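Local coordinates for PfhB2 (Pasteurella multocida, PDB 6U8T), which is a bacterial toxin whose YopT-like domain is a cysteine protease, probably cleaving proteins of the host cell, at the interface of chains A and B. Residues are numbered along the deposited sequence; one frame, centred on the assembly and turned at random. Chains: chain A/B, PfhB2.

The interface of chains A and B. Residues chain A 121, 138-139, 141, 149-150; chain B 167, 216-219.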
# COMPACT_ATOMS: atom_id res chain seq x y z
N ASP A 121 -15.41 -1.60 -24.49
CA ASP A 121 -14.25 -2.51 -24.63
C ASP A 121 -13.26 -2.12 -23.53
O ASP A 121 -12.33 -1.40 -23.80
CB ASP A 121 -13.66 -2.49 -26.05
CG ASP A 121 -12.57 -3.53 -26.28
OD1 ASP A 121 -12.42 -4.44 -25.43
OD2 ASP A 121 -11.84 -3.40 -27.28
N ALA A 138 -4.13 -7.60 -22.65
CA ALA A 138 -5.12 -6.50 -22.73
C ALA A 138 -4.49 -5.28 -23.42
O ALA A 138 -5.19 -4.62 -24.21
CB ALA A 138 -5.64 -6.17 -21.34
N ILE A 139 -3.22 -4.98 -23.12
CA ILE A 139 -2.48 -3.84 -23.72
C ILE A 139 -2.30 -4.11 -25.22
O ILE A 139 -2.60 -3.21 -26.02
CB ILE A 139 -1.15 -3.57 -23.01
CG1 ILE A 139 -1.33 -3.18 -21.54
CG2 ILE A 139 -0.38 -2.49 -23.77
CD1 ILE A 139 -0.07 -3.26 -20.73
N ASP A 141 -3.81 -6.39 -27.33
CA ASP A 141 -5.03 -6.71 -28.12
C ASP A 141 -5.56 -5.45 -28.80
O ASP A 141 -5.72 -4.44 -28.13
CB ASP A 141 -6.12 -7.34 -27.24
CG ASP A 141 -7.33 -7.87 -28.01
OD1 ASP A 141 -7.21 -8.11 -29.23
OD2 ASP A 141 -8.41 -8.00 -27.40
N ALA A 149 -5.48 2.79 -28.80
CA ALA A 149 -4.97 3.51 -27.62
C ALA A 149 -5.55 2.87 -26.35
O ALA A 149 -6.71 2.45 -26.38
CB ALA A 149 -5.32 4.97 -27.74
N LYS A 150 -4.77 2.81 -25.27
CA LYS A 150 -5.18 2.22 -23.97
C LYS A 150 -4.83 3.18 -22.83
O LYS A 150 -3.71 3.75 -22.83
CB LYS A 150 -4.49 0.87 -23.75
CG LYS A 150 -4.91 -0.24 -24.70
CD LYS A 150 -4.06 -0.31 -25.95
CE LYS A 150 -4.56 -1.31 -26.99
NZ LYS A 150 -5.25 -2.47 -26.39
N VAL B 167 -0.95 1.00 -29.75
CA VAL B 167 -0.51 -0.17 -30.56
C VAL B 167 -0.96 0.11 -32.00
O VAL B 167 -2.14 0.43 -32.18
CB VAL B 167 -1.10 -1.47 -30.00
CG1 VAL B 167 -0.62 -2.69 -30.77
CG2 VAL B 167 -0.84 -1.61 -28.51
N VAL B 216 -8.09 -1.89 -18.26
CA VAL B 216 -7.63 -1.35 -19.56
C VAL B 216 -8.86 -0.81 -20.29
O VAL B 216 -9.77 -1.58 -20.51
CB VAL B 216 -6.87 -2.42 -20.36
CG1 VAL B 216 -6.49 -1.92 -21.75
CG2 VAL B 216 -5.65 -2.92 -19.60
N VAL B 217 -8.87 0.48 -20.62
CA VAL B 217 -9.94 1.12 -21.42
C VAL B 217 -9.37 1.31 -22.83
O VAL B 217 -8.28 1.91 -22.95
CB VAL B 217 -10.43 2.44 -20.81
CG1 VAL B 217 -11.55 3.06 -21.65
CG2 VAL B 217 -10.89 2.23 -19.38
N ASN B 218 -10.09 0.80 -23.85
CA ASN B 218 -9.63 0.82 -25.26
C ASN B 218 -10.28 2.00 -25.99
O ASN B 218 -11.49 2.14 -25.90
CB ASN B 218 -9.88 -0.51 -25.96
CG ASN B 218 -8.93 -1.59 -25.49
OD1 ASN B 218 -7.70 -1.45 -25.62
ND2 ASN B 218 -9.46 -2.65 -24.89
N TYR B 219 -9.49 2.79 -26.70
CA TYR B 219 -9.97 3.87 -27.60
C TYR B 219 -9.48 3.58 -29.02
O TYR B 219 -8.35 3.04 -29.19
CB TYR B 219 -9.52 5.24 -27.11
CG TYR B 219 -9.75 5.48 -25.64
CD1 TYR B 219 -8.81 5.09 -24.70
CD2 TYR B 219 -10.94 6.02 -25.18
CE1 TYR B 219 -9.04 5.27 -23.34
CE2 TYR B 219 -11.17 6.23 -23.83
CZ TYR B 219 -10.21 5.85 -22.90
OH TYR B 219 -10.42 6.05 -21.57
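The amide oxygen OD1 of B:Asn218 lies 2.8 Å from NZ of A:Lys150 and accepts a hydrogen bond from this amine, which is also gripped by its own chain. NZ reaches the carbonyl oxygen of A:Asp141 at 2.7 Å, close to the line of that carbonyl bond, and meets that of A:Ile139 from above the carbonyl plane, 53° out of it; a weak bond runs to A:Ala138 O. The lysine chain bends at chi2 (91°) and again at chi4, which turns the amine towards the carbonyls at and just beyond the C-terminal end of helix 133-140. Gathered around NZ, these oxygens would favour a charged amine. CG1 of B:Val216 lies across the lysine chain, 3.8 Å from its CG, while its CG2 branch meets the methyl of A:Ala138; CG2 of B:Val167 approaches the lysine CE. On its other flank B:Asn218 faces A:Asp121, whose backbone oxygen takes the asparagine backbone N-H at 3.1 Å. ND2 stands over the face of the A:Asp121 carboxylate, 3.5 Å from its CG, the two planes 41° apart, and bonds weakly to the backbone oxygen instead. Next to this pair, A:Ala149 and B:Tyr219 exchange two backbone hydrogen bonds, B:Tyr219 N to A:Ala149 O at 2.8 Å. Strand 212-219 of chain B thus adds antiparallel to strand 147-155 of chain A. The structure alone does not show a dimer in solution, but with its two-fold twin this pairing may reflect strand exchange, the A:Lys150–B:Asn218 bond helping to fix one copy's strand against the other.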